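Local coordinates for protein octenoyl-CoA reductase/carboxylase (Streptomyces sp., PDB 4A0S) that couples the NADPH-dependent reduction of 2-octenoyl-CoA to carboxylation, providing an unusual extender unit for cinnabaramide polyketide biosynthesis, at residues A237-K242 with G378-A383; Q183-P188 with A370-F375; D23-L28 with G172-G177. All coordinates share one frame; numbering follows the deposited sequence.

Contact 1: residues A237-K242 with G378-A383; sequences AIQFVK and GAVVPA
Gln-239, on helix 232-243, lies opposite Val-380 in the irregular segment 378-383, their CA atoms 6.0 Å apart, the nearest pair of CA atoms across the two segments. The junction illustrates how a side-chain amide can read a strip of main chain, for Gln-239 addresses both backbone polar groups of one residue. Val-381 N donates to Gln-239 OE1 over 2.8 Å, and Gln-239 NE2 returns a nearly straight bond (171°) to Val-381 O at 2.7 Å. That oxygen lies close to the amide plane, and the paired bonds oppose rotation of the amide. A second bond from NE2, to Ser-235 O, ties the group back to its own helix. CG stands anti to the carbonyl carbon (chi1 -65°) and the chain beyond it is extended, which carries the amide out from the helix to the main chain of Val-381.

Helix 232-243 follows the first strand, 223-226, of the Rossmann-type nucleotide-binding domain of this zinc-binding dehydrogenase family, whereas segment 378-383 leads from helix 365-376, past the positive phi of Gly-378, into strand 384-389. Beside the polar pair, Val-380 splits its branches: CG1 lies 3.7 Å from Gln-239 OE1, while CG2 meets Phe-240 CE1 at 3.7 Å. The Phe-240 ring also stacks edge-to-face with Tyr-207 of helix 200-210, and the Phe-240 carbonyl accepts a hydrogen bond from Gln-220 of the second subunit.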
ATOM      1  N   ALA A 237      14.045  -7.921  16.041  1.00 16.80           N
ATOM      2  CA  ALA A 237      12.834  -8.414  15.399  1.00 16.83           C
ATOM      3  C   ALA A 237      11.851  -8.834  16.480  1.00 17.06           C
ATOM      4  O   ALA A 237      10.685  -8.444  16.456  1.00 17.04           O
ATOM      5  CB  ALA A 237      13.157  -9.574  14.477  1.00 16.94           C
ATOM      6  N   ILE A 238      12.336  -9.598  17.453  1.00 17.32           N
ATOM      7  CA  ILE A 238      11.488 -10.017  18.575  1.00 17.60           C
ATOM      8  C   ILE A 238      10.803  -8.827  19.237  1.00 17.53           C
ATOM      9  O   ILE A 238       9.612  -8.864  19.532  1.00 17.65           O
ATOM     10  CB  ILE A 238      12.302 -10.791  19.642  1.00 17.90           C
ATOM     11  CG1 ILE A 238      12.622 -12.187  19.132  1.00 18.10           C
ATOM     12  CG2 ILE A 238      11.546 -10.835  20.986  1.00 18.19           C
ATOM     13  CD1 ILE A 238      13.826 -12.819  19.817  1.00 18.34           C
ATOM     14  N   GLN A 239      11.567  -7.771  19.467  1.00 17.36           N
ATOM     15  CA  GLN A 239      11.045  -6.624  20.179  1.00 17.35           C
ATOM     16  C   GLN A 239      10.032  -5.858  19.359  1.00 17.15           C
ATOM     17  O   GLN A 239       9.002  -5.433  19.885  1.00 17.27           O
ATOM     18  CB  GLN A 239      12.179  -5.725  20.591  1.00 17.26           C
ATOM     19  CG  GLN A 239      13.093  -6.387  21.582  1.00 17.52           C
ATOM     20  CD  GLN A 239      13.991  -5.376  22.184  1.00 17.50           C
ATOM     21  OE1 GLN A 239      13.539  -4.505  22.924  1.00 17.59           O
ATOM     22  NE2 GLN A 239      15.254  -5.414  21.804  1.00 17.41           N
ATOM     23  N   PHE A 240      10.313  -5.691  18.075  1.00 16.89           N
ATOM     24  CA  PHE A 240       9.364  -5.026  17.198  1.00 16.73           C
ATOM     25  C   PHE A 240       8.082  -5.844  17.075  1.00 16.91           C
ATOM     26  O   PHE A 240       6.991  -5.278  17.066  1.00 16.93           O
ATOM     27  CB  PHE A 240       9.962  -4.785  15.831  1.00 16.47           C
ATOM     28  CG  PHE A 240      11.083  -3.813  15.847  1.00 16.31           C
ATOM     29  CD1 PHE A 240      10.980  -2.622  16.563  1.00 16.30           C
ATOM     30  CD2 PHE A 240      12.256  -4.085  15.164  1.00 16.20           C
ATOM     31  CE1 PHE A 240      12.050  -1.706  16.584  1.00 16.18           C
ATOM     32  CE2 PHE A 240      13.312  -3.185  15.189  1.00 16.07           C
ATOM     33  CZ  PHE A 240      13.199  -1.996  15.887  1.00 16.06           C
ATOM     34  N   VAL A 241       8.218  -7.161  17.012  1.00 17.07           N
ATOM     35  CA  VAL A 241       7.043  -8.020  16.919  1.00 17.28           C
ATOM     36  C   VAL A 241       6.213  -7.852  18.189  1.00 17.53           C
ATOM     37  O   VAL A 241       5.015  -7.525  18.152  1.00 17.78           O
ATOM     38  CB  VAL A 241       7.422  -9.480  16.667  1.00 17.45           C
ATOM     39  CG1 VAL A 241       6.157 -10.362  16.696  1.00 17.73           C
ATOM     40  CG2 VAL A 241       8.123  -9.611  15.305  1.00 17.25           C
ATOM     41  N   LYS A 242       6.867  -8.009  19.324  1.00 17.71           N
ATOM     42  CA  LYS A 242       6.178  -7.908  20.597  1.00 18.15           C
ATOM     43  C   LYS A 242       5.589  -6.519  20.754  1.00 17.90           C
ATOM     44  O   LYS A 242       4.403  -6.380  21.016  1.00 18.07           O
ATOM     45  CB  LYS A 242       7.130  -8.217  21.735  1.00 18.23           C
ATOM     46  CG  LYS A 242       7.439  -9.703  21.851  1.00 20.34           C
ATOM     47  CD  LYS A 242       8.358  -9.990  23.030  1.00 21.70           C
ATOM     48  CE  LYS A 242       7.669  -9.612  24.358  1.00 25.84           C
ATOM     49  NZ  LYS A 242       6.438 -10.453  24.639  1.00 25.62           N
ATOM     50  N   GLY A 378      11.845   3.679  25.136  1.00 17.92           N
ATOM     51  CA  GLY A 378      12.132   2.476  25.910  1.00 18.23           C
ATOM     52  C   GLY A 378      11.224   1.329  25.494  1.00 18.61           C
ATOM     53  O   GLY A 378      11.279   0.246  26.076  1.00 18.68           O
ATOM     54  N   ALA A 379      10.399   1.562  24.460  1.00 17.85           N
ATOM     55  CA  ALA A 379       9.566   0.507  23.921  1.00 18.06           C
ATOM     56  C   ALA A 379      10.432  -0.649  23.451  1.00 17.64           C
ATOM     57  O   ALA A 379      10.065  -1.810  23.583  1.00 18.15           O
ATOM     58  CB  ALA A 379       8.735   1.025  22.775  1.00 17.85           C
ATOM     59  N   VAL A 380      11.583  -0.301  22.894  1.00 17.34           N
ATOM     60  CA  VAL A 380      12.534  -1.259  22.383  1.00 17.24           C
ATOM     61  C   VAL A 380      13.855  -0.942  23.091  1.00 17.33           C
ATOM     62  O   VAL A 380      14.152   0.227  23.396  1.00 17.35           O
ATOM     63  CB  VAL A 380      12.632  -1.147  20.846  1.00 16.94           C
ATOM     64  CG1 VAL A 380      13.792  -1.943  20.296  1.00 16.87           C
ATOM     65  CG2 VAL A 380      11.313  -1.622  20.201  1.00 16.89           C
ATOM     66  N   VAL A 381      14.616  -1.989  23.385  1.00 17.43           N
ATOM     67  CA  VAL A 381      15.809  -1.854  24.208  1.00 17.58           C
ATOM     68  C   VAL A 381      16.984  -2.472  23.474  1.00 17.47           C
ATOM     69  O   VAL A 381      16.784  -3.331  22.603  1.00 17.35           O
ATOM     70  CB  VAL A 381      15.636  -2.506  25.593  1.00 17.92           C
ATOM     71  CG1 VAL A 381      14.451  -1.867  26.357  1.00 18.09           C
ATOM     72  CG2 VAL A 381      15.502  -4.046  25.472  1.00 18.00           C
ATOM     73  N   PRO A 382      18.211  -2.017  23.808  1.00 17.53           N
ATOM     74  CA  PRO A 382      19.410  -2.500  23.134  1.00 17.56           C
ATOM     75  C   PRO A 382      19.589  -3.963  23.467  1.00 17.76           C
ATOM     76  O   PRO A 382      19.266  -4.386  24.571  1.00 18.20           O
ATOM     77  CB  PRO A 382      20.528  -1.668  23.764  1.00 17.78           C
ATOM     78  CG  PRO A 382      19.859  -0.446  24.234  1.00 17.71           C
ATOM     79  CD  PRO A 382      18.523  -0.912  24.724  1.00 17.68           C
ATOM     80  N   ALA A 383      20.088  -4.705  22.486  1.00 17.52           N
ATOM     81  CA  ALA A 383      20.286  -6.133  22.562  1.00 17.70           C
ATOM     82  C   ALA A 383      21.748  -6.420  22.902  1.00 17.86           C
ATOM     83  O   ALA A 383      22.263  -7.471  22.563  1.00 17.95           O
ATOM     84  CB  ALA A 383      19.925  -6.764  21.238  1.00 17.51           C
TER
HETATM   85  O   HOH W   1      11.360  -4.547  23.976  1.00  4.46           O

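Contact 2: residues Q183-P188 with A370-F375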
ATOM      1  N   GLN A 183      23.103  10.033   8.042  1.00 15.52           N
ATOM      2  CA  GLN A 183      23.304   8.813   8.822  1.00 15.49           C
ATOM      3  C   GLN A 183      23.109   9.068  10.307  1.00 15.56           C
ATOM      4  O   GLN A 183      23.109   8.132  11.103  1.00 15.56           O
ATOM      5  CB  GLN A 183      24.714   8.265   8.619  1.00 15.58           C
ATOM      6  CG  GLN A 183      25.016   7.801   7.217  1.00 15.57           C
ATOM      7  CD  GLN A 183      26.440   7.312   7.125  1.00 15.71           C
ATOM      8  OE1 GLN A 183      27.289   7.952   6.516  1.00 15.82           O
ATOM      9  NE2 GLN A 183      26.720   6.194   7.789  1.00 15.74           N
ATOM     10  N   LEU A 184      22.956  10.342  10.663  1.00 15.64           N
ATOM     11  CA  LEU A 184      22.943  10.763  12.061  1.00 15.78           C
ATOM     12  C   LEU A 184      21.567  10.859  12.671  1.00 15.77           C
ATOM     13  O   LEU A 184      20.646  11.436  12.069  1.00 15.73           O
ATOM     14  CB  LEU A 184      23.617  12.127  12.202  1.00 15.95           C
ATOM     15  CG  LEU A 184      25.122  12.120  11.973  1.00 16.04           C
ATOM     16  CD1 LEU A 184      25.642  13.516  12.051  1.00 16.24           C
ATOM     17  CD2 LEU A 184      25.813  11.262  13.027  1.00 16.12           C
ATOM     18  N   LEU A 185      21.459  10.340  13.893  1.00 15.85           N
ATOM     19  CA  LEU A 185      20.282  10.531  14.716  1.00 15.92           C
ATOM     20  C   LEU A 185      20.744  10.870  16.124  1.00 16.16           C
ATOM     21  O   LEU A 185      21.837  10.469  16.522  1.00 16.23           O
ATOM     22  CB  LEU A 185      19.428   9.271  14.732  1.00 15.81           C
ATOM     23  CG  LEU A 185      18.784   8.902  13.398  1.00 15.61           C
ATOM     24  CD1 LEU A 185      18.156   7.505  13.477  1.00 15.54           C
ATOM     25  CD2 LEU A 185      17.785  10.002  12.965  1.00 15.64           C
ATOM     26  N   PRO A 186      19.916  11.605  16.876  1.00 16.33           N
ATOM     27  CA  PRO A 186      20.295  11.839  18.263  1.00 16.61           C
ATOM     28  C   PRO A 186      20.355  10.526  19.017  1.00 16.62           C
ATOM     29  O   PRO A 186      19.451   9.680  18.912  1.00 16.51           O
ATOM     30  CB  PRO A 186      19.170  12.724  18.808  1.00 16.80           C
ATOM     31  CG  PRO A 186      18.044  12.576  17.875  1.00 16.93           C
ATOM     32  CD  PRO A 186      18.634  12.260  16.523  1.00 16.33           C
ATOM     33  N   LYS A 187      21.448  10.337  19.727  1.00 16.78           N
ATOM     34  CA  LYS A 187      21.601   9.172  20.572  1.00 16.87           C
ATOM     35  C   LYS A 187      20.512   9.180  21.634  1.00 17.07           C
ATOM     36  O   LYS A 187      20.267  10.211  22.258  1.00 17.30           O
ATOM     37  CB  LYS A 187      22.968   9.212  21.241  1.00 17.08           C
ATOM     38  CG  LYS A 187      23.174   8.145  22.291  1.00 17.26           C
ATOM     39  CD  LYS A 187      24.423   8.456  23.071  1.00 17.64           C
ATOM     40  CE  LYS A 187      24.404   7.767  24.436  1.00 18.78           C
ATOM     41  NZ  LYS A 187      23.387   8.372  25.361  1.00 18.68           N
ATOM     42  N   PRO A 188      19.843   8.028  21.835  1.00 17.02           N
ATOM     43  CA  PRO A 188      18.892   7.892  22.927  1.00 17.31           C
ATOM     44  C   PRO A 188      19.601   8.252  24.230  1.00 17.86           C
ATOM     45  O   PRO A 188      20.589   7.614  24.597  1.00 18.10           O
ATOM     46  CB  PRO A 188      18.555   6.409  22.897  1.00 17.18           C
ATOM     47  CG  PRO A 188      18.692   6.048  21.476  1.00 16.83           C
ATOM     48  CD  PRO A 188      19.897   6.814  21.005  1.00 16.77           C
ATOM     49  N   ALA A 370      12.437   6.325  13.061  1.00 15.80           N
ATOM     50  CA  ALA A 370      11.320   5.617  13.677  1.00 15.87           C
ATOM     51  C   ALA A 370      11.862   4.605  14.673  1.00 15.95           C
ATOM     52  O   ALA A 370      11.349   4.469  15.789  1.00 16.10           O
ATOM     53  CB  ALA A 370      10.511   4.916  12.623  1.00 15.78           C
ATOM     54  N   THR A 371      12.900   3.886  14.256  1.00 15.87           N
ATOM     55  CA  THR A 371      13.552   2.929  15.136  1.00 15.96           C
ATOM     56  C   THR A 371      14.046   3.637  16.392  1.00 16.11           C
ATOM     57  O   THR A 371      13.785   3.216  17.521  1.00 16.27           O
ATOM     58  CB  THR A 371      14.696   2.222  14.402  1.00 15.88           C
ATOM     59  OG1 THR A 371      14.143   1.519  13.280  1.00 15.78           O
ATOM     60  CG2 THR A 371      15.408   1.232  15.333  1.00 16.00           C
ATOM     61  N   ASN A 372      14.763   4.724  16.177  1.00 16.09           N
ATOM     62  CA  ASN A 372      15.339   5.502  17.263  1.00 16.27           C
ATOM     63  C   ASN A 372      14.260   5.971  18.231  1.00 16.43           C
ATOM     64  O   ASN A 372      14.465   5.953  19.434  1.00 16.63           O
ATOM     65  CB  ASN A 372      16.115   6.697  16.706  1.00 16.24           C
ATOM     66  CG  ASN A 372      17.118   7.235  17.685  1.00 16.42           C
ATOM     67  OD1 ASN A 372      17.702   6.481  18.469  1.00 16.52           O
ATOM     68  ND2 ASN A 372      17.343   8.531  17.641  1.00 16.50           N
ATOM     69  N   ARG A 373      13.102   6.351  17.701  1.00 16.38           N
ATOM     70  CA  ARG A 373      11.990   6.772  18.539  1.00 16.57           C
ATOM     71  C   ARG A 373      11.522   5.670  19.462  1.00 16.69           C
ATOM     72  O   ARG A 373      11.112   5.933  20.583  1.00 16.93           O
ATOM     73  CB  ARG A 373      10.828   7.248  17.686  1.00 16.50           C
ATOM     74  CG  ARG A 373      11.082   8.598  17.146  1.00 16.49           C
ATOM     75  CD  ARG A 373      10.130   8.889  16.039  1.00 16.95           C
ATOM     76  NE  ARG A 373      10.260  10.279  15.646  1.00 19.33           N
ATOM     77  CZ  ARG A 373       9.497  10.870  14.732  1.00 20.21           C
ATOM     78  NH1 ARG A 373       8.559  10.185  14.082  1.00 21.03           N
ATOM     79  NH2 ARG A 373       9.694  12.145  14.452  1.00 21.20           N
ATOM     80  N   LEU A 374      11.582   4.436  18.980  1.00 16.57           N
ATOM     81  CA  LEU A 374      11.161   3.312  19.799  1.00 16.72           C
ATOM     82  C   LEU A 374      12.188   3.037  20.887  1.00 16.87           C
ATOM     83  O   LEU A 374      11.850   2.558  21.953  1.00 17.09           O
ATOM     84  CB  LEU A 374      10.949   2.088  18.938  1.00 16.58           C
ATOM     85  CG  LEU A 374       9.735   2.205  18.009  1.00 16.49           C
ATOM     86  CD1 LEU A 374       9.676   1.012  17.057  1.00 16.37           C
ATOM     87  CD2 LEU A 374       8.439   2.322  18.808  1.00 16.70           C
ATOM     88  N   PHE A 375      13.459   3.323  20.600  1.00 16.78           N
ATOM     89  CA  PHE A 375      14.480   3.218  21.641  1.00 16.96           C
ATOM     90  C   PHE A 375      14.316   4.334  22.647  1.00 17.19           C
ATOM     91  O   PHE A 375      14.423   4.114  23.857  1.00 17.44           O
ATOM     92  CB  PHE A 375      15.879   3.246  21.037  1.00 16.84           C
ATOM     93  CG  PHE A 375      16.295   1.934  20.496  1.00 16.75           C
ATOM     94  CD1 PHE A 375      16.871   0.983  21.333  1.00 16.98           C
ATOM     95  CD2 PHE A 375      16.055   1.609  19.170  1.00 16.53           C
ATOM     96  CE1 PHE A 375      17.240  -0.263  20.839  1.00 16.87           C
ATOM     97  CE2 PHE A 375      16.427   0.356  18.665  1.00 16.53           C
ATOM     98  CZ  PHE A 375      17.017  -0.575  19.504  1.00 16.65           C
TER
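The flat carboxamide of Asn-372 is bordered at its nitrogen by Pro-186 O and at its oxygen by the ring of Pro-188, while Leu-185 CB stands to one side of its plane, 3.7 Å from ND2. Phe-375, the other flat group, turns its ring away from segment 183-188 and has the carbonyl carbon of Thr-371 at its edge, in plane; it meets the segment through CB, 4.0 Å from Pro-188 CG. The case shows how a single polar side chain can fasten a helix to a strand end. Asn-372 ND2 donates to Pro-186 O at 2.7 Å, with an N-H...O angle of 163°. Donor and acceptor suit each other in orientation, since ND2 lies in the plane of the Pro-186 carbonyl and that oxygen lies close to the plane of the amide. CG, anti to the backbone N (chi1 -159°), is carried off the helix toward segment 183-188.

Helix 365-376 comes after strand 356-359 of the Rossmann sheet, and strand 184-186 pairs with strand 136-139 in the GroES-like part of the chain, so the bond spans the two halves of a medium-chain dehydrogenase-type fold. The amide oxygen fares differently from the nitrogen: Asn-372 OD1 is buried with no hydrogen-bond partner in the model, against Pro-188 CG at 3.2 Å. An alanine here would remove the amide and would probably leave Pro-186 O without this donor and open a gap beside the Pro-188 ring. One residue before Pro-186, Leu-185 CD1 reaches Asn-372 CB at 3.9 Å, and Leu-185 also packs on Pro-149 of the third subunit.

Contact 3: residues D23-L28 with G172-G177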
ATOM      1  N   ASP A  23      45.656  14.007  12.652  1.00 28.49           N
ATOM      2  CA  ASP A  23      46.044  13.604  11.302  1.00 28.77           C
ATOM      3  C   ASP A  23      45.712  12.151  11.051  1.00 26.63           C
ATOM      4  O   ASP A  23      45.536  11.730   9.905  1.00 26.56           O
ATOM      5  CB  ASP A  23      47.556  13.768  11.138  1.00 31.46           C
ATOM      6  CG  ASP A  23      47.969  15.209  11.010  1.00 35.13           C
ATOM      7  OD1 ASP A  23      47.069  16.059  10.823  1.00 36.81           O
ATOM      8  OD2 ASP A  23      49.184  15.490  11.085  1.00 39.20           O
ATOM      9  N   THR A  24      45.705  11.373  12.123  1.00 25.15           N
ATOM     10  CA  THR A  24      45.442   9.943  12.026  1.00 23.79           C
ATOM     11  C   THR A  24      44.530   9.536  13.159  1.00 22.13           C
ATOM     12  O   THR A  24      44.341  10.272  14.123  1.00 21.67           O
ATOM     13  CB  THR A  24      46.738   9.087  12.119  1.00 24.97           C
ATOM     14  OG1 THR A  24      47.247   9.135  13.451  1.00 25.11           O
ATOM     15  CG2 THR A  24      47.817   9.578  11.144  1.00 27.05           C
ATOM     16  N   TYR A  25      43.954   8.352  13.048  1.00 21.22           N
ATOM     17  CA  TYR A  25      43.205   7.827  14.158  1.00 20.49           C
ATOM     18  C   TYR A  25      43.295   6.328  14.198  1.00 20.68           C
ATOM     19  O   TYR A  25      43.587   5.694  13.186  1.00 21.52           O
ATOM     20  CB  TYR A  25      41.754   8.309  14.126  1.00 18.87           C
ATOM     21  CG  TYR A  25      40.955   7.839  12.948  1.00 18.03           C
ATOM     22  CD1 TYR A  25      40.928   8.584  11.785  1.00 17.11           C
ATOM     23  CD2 TYR A  25      40.209   6.662  13.005  1.00 16.90           C
ATOM     24  CE1 TYR A  25      40.191   8.192  10.703  1.00 18.30           C
ATOM     25  CE2 TYR A  25      39.458   6.242  11.904  1.00 16.05           C
ATOM     26  CZ  TYR A  25      39.461   7.015  10.761  1.00 16.67           C
ATOM     27  OH  TYR A  25      38.737   6.650   9.657  1.00 17.35           O
ATOM     28  N   LEU A  26      43.041   5.778  15.380  1.00 21.16           N
ATOM     29  CA  LEU A  26      43.028   4.329  15.594  1.00 21.21           C
ATOM     30  C   LEU A  26      41.785   3.714  14.954  1.00 19.31           C
ATOM     31  O   LEU A  26      40.655   4.176  15.156  1.00 18.89           O
ATOM     32  CB  LEU A  26      43.073   4.020  17.091  1.00 22.17           C
ATOM     33  CG  LEU A  26      43.227   2.565  17.548  1.00 22.71           C
ATOM     34  CD1 LEU A  26      44.523   1.990  17.010  1.00 25.58           C
ATOM     35  CD2 LEU A  26      43.201   2.487  19.065  1.00 22.78           C
ATOM     36  N   ALA A  27      41.993   2.673  14.170  1.00 18.95           N
ATOM     37  CA  ALA A  27      40.877   2.053  13.468  1.00 18.12           C
ATOM     38  C   ALA A  27      41.059   0.562  13.325  1.00 18.42           C
ATOM     39  O   ALA A  27      42.157   0.088  13.034  1.00 19.26           O
ATOM     40  CB  ALA A  27      40.717   2.675  12.093  1.00 17.34           C
ATOM     41  N   LEU A  28      39.957  -0.157  13.519  1.00 17.50           N
ATOM     42  CA  LEU A  28      39.864  -1.540  13.127  1.00 18.04           C
ATOM     43  C   LEU A  28      39.694  -1.501  11.632  1.00 17.96           C
ATOM     44  O   LEU A  28      38.753  -0.888  11.130  1.00 17.24           O
ATOM     45  CB  LEU A  28      38.654  -2.215  13.769  1.00 17.58           C
ATOM     46  CG  LEU A  28      38.633  -3.737  13.609  1.00 18.72           C
ATOM     47  CD1 LEU A  28      39.720  -4.417  14.479  1.00 19.05           C
ATOM     48  CD2 LEU A  28      37.250  -4.257  13.925  1.00 18.39           C
ATOM     49  N   GLY A 172      32.729   2.834  11.745  1.00 16.84           N
ATOM     50  CA  GLY A 172      32.635   3.175  13.151  1.00 16.90           C
ATOM     51  C   GLY A 172      33.479   2.360  14.113  1.00 17.17           C
ATOM     52  O   GLY A 172      33.505   2.670  15.299  1.00 17.28           O
ATOM     53  N   LEU A 173      34.153   1.321  13.631  1.00 17.33           N
ATOM     54  CA  LEU A 173      35.033   0.559  14.528  1.00 17.65           C
ATOM     55  C   LEU A 173      36.406   1.225  14.599  1.00 17.89           C
ATOM     56  O   LEU A 173      37.422   0.700  14.147  1.00 18.24           O
ATOM     57  CB  LEU A 173      35.104  -0.902  14.127  1.00 17.77           C
ATOM     58  CG  LEU A 173      33.843  -1.671  14.526  1.00 17.63           C
ATOM     59  CD1 LEU A 173      33.735  -2.927  13.712  1.00 17.69           C
ATOM     60  CD2 LEU A 173      33.864  -2.006  15.997  1.00 17.95           C
ATOM     61  N   ALA A 174      36.405   2.417  15.168  1.00 18.09           N
ATOM     62  CA  ALA A 174      37.563   3.287  15.154  1.00 18.51           C
ATOM     63  C   ALA A 174      37.242   4.370  16.141  1.00 18.64           C
ATOM     64  O   ALA A 174      36.122   4.438  16.636  1.00 19.19           O
ATOM     65  CB  ALA A 174      37.741   3.896  13.767  1.00 17.97           C
ATOM     66  N   GLU A 175      38.204   5.237  16.399  1.00 18.55           N
ATOM     67  CA  GLU A 175      37.995   6.319  17.333  1.00 19.25           C
ATOM     68  C   GLU A 175      37.213   7.440  16.665  1.00 18.54           C
ATOM     69  O   GLU A 175      36.565   8.220  17.339  1.00 18.97           O
ATOM     70  CB  GLU A 175      39.327   6.816  17.866  1.00 19.90           C
ATOM     71  CG  GLU A 175      40.038   5.764  18.725  1.00 21.13           C
ATOM     72  CD  GLU A 175      41.008   6.379  19.719  1.00 24.48           C
ATOM     73  OE1 GLU A 175      41.697   7.346  19.366  1.00 24.21           O
ATOM     74  OE2 GLU A 175      41.072   5.903  20.870  1.00 26.79           O
ATOM     75  N   TYR A 176      37.263   7.495  15.343  1.00 18.13           N
ATOM     76  CA  TYR A 176      36.461   8.455  14.604  1.00 17.82           C
ATOM     77  C   TYR A 176      35.809   7.757  13.470  1.00 17.47           C
ATOM     78  O   TYR A 176      36.329   6.768  12.959  1.00 17.61           O
ATOM     79  CB  TYR A 176      37.314   9.599  14.043  1.00 18.05           C
ATOM     80  CG  TYR A 176      37.928  10.433  15.119  1.00 19.09           C
ATOM     81  CD1 TYR A 176      39.176  10.098  15.636  1.00 20.47           C
ATOM     82  CD2 TYR A 176      37.276  11.556  15.629  1.00 19.09           C
ATOM     83  CE1 TYR A 176      39.761  10.839  16.623  1.00 20.31           C
ATOM     84  CE2 TYR A 176      37.855  12.308  16.648  1.00 19.92           C
ATOM     85  CZ  TYR A 176      39.112  11.929  17.131  1.00 20.87           C
ATOM     86  OH  TYR A 176      39.747  12.616  18.137  1.00 22.05           O
ATOM     87  N   GLY A 177      34.679   8.307  13.048  1.00 17.22           N
ATOM     88  CA  GLY A 177      33.935   7.783  11.914  1.00 16.98           C
ATOM     89  C   GLY A 177      33.592   8.993  11.073  1.00 16.90           C
ATOM     90  O   GLY A 177      33.400  10.096  11.601  1.00 16.94           O
TER
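Ala-27 and Ala-174 form a single antiparallel beta bridge of the non-hydrogen-bonded kind, the local chain directions 169° apart. Two main-chain bonds frame the pair. Glu-175 N donates to Leu-26 O at 2.9 Å, and Leu-28 N donates to Leu-173 O at 2.7 Å. Leu-173 is the centre of an inverse gamma turn, in which Ala-174 N makes a weak bond to Gly-172 O. Other groups find partners beyond the two segments: Ala-27 O is hydrogen-bonded to His-29 ND1, Thr-24 OG1 to Glu-54 OE1, and the backbone of Gly-172 to that of Gly-114. The bridge thus shows how backbone groups on an irregular approach to a strand can be satisfied before regular pairing begins.

Between the two framing bonds, Ala-27 CB and Ala-174 CB touch at 3.6 Å. Next to the Leu-28 bond, Leu-28 and Leu-173 lie side by side, pointing the same way; next to the Leu-26 bond, CG of Glu-175 packs on Leu-26 CB at 3.9 Å. Tyr-176 CB sits over the centre of the Tyr-25 ring in a CH-pi contact, and the edge of the Tyr-176 ring is turned toward that ring's face in an offset edge-to-face arrangement, planes at 73°.

Further backbone bonds join Tyr-25 to Val-55, Ala-27 to Gly-53 and Leu-28 to Leu-113. Segment 23-28 therefore belongs to the antiparallel sheet containing strands 54-56 and 110-112, whereas 172-177 leads into strand 176-180, paired with strand 64-73 in the mixed sheet, where Tyr-176 packs on Leu-66 and Ala-68.

In the fold
Contacts 1 and 2 are neighbours, with centres 13 Å apart: Leu-374 O and Val-380 N, 3.0 Å apart, probably share a hydrogen bond, and the Phe-375 ring packs against the backbone of Val-380 and Val-381. Their segments alternate along the chain. Helix 365-376 touches strand 184-186, and the loop after it touches helix 232-243. Contact 3 closes before either of them opens. It lies 23 Å from contact 2 and 30 Å from contact 1, centre to centre, and strands 176-180 and 184-186, which follow each other in the chain and both belong to the mixed sheet, lead from contact 3 to contact 2. Together the three join the N-terminal strand, the GroES-like part and the Rossmann domain.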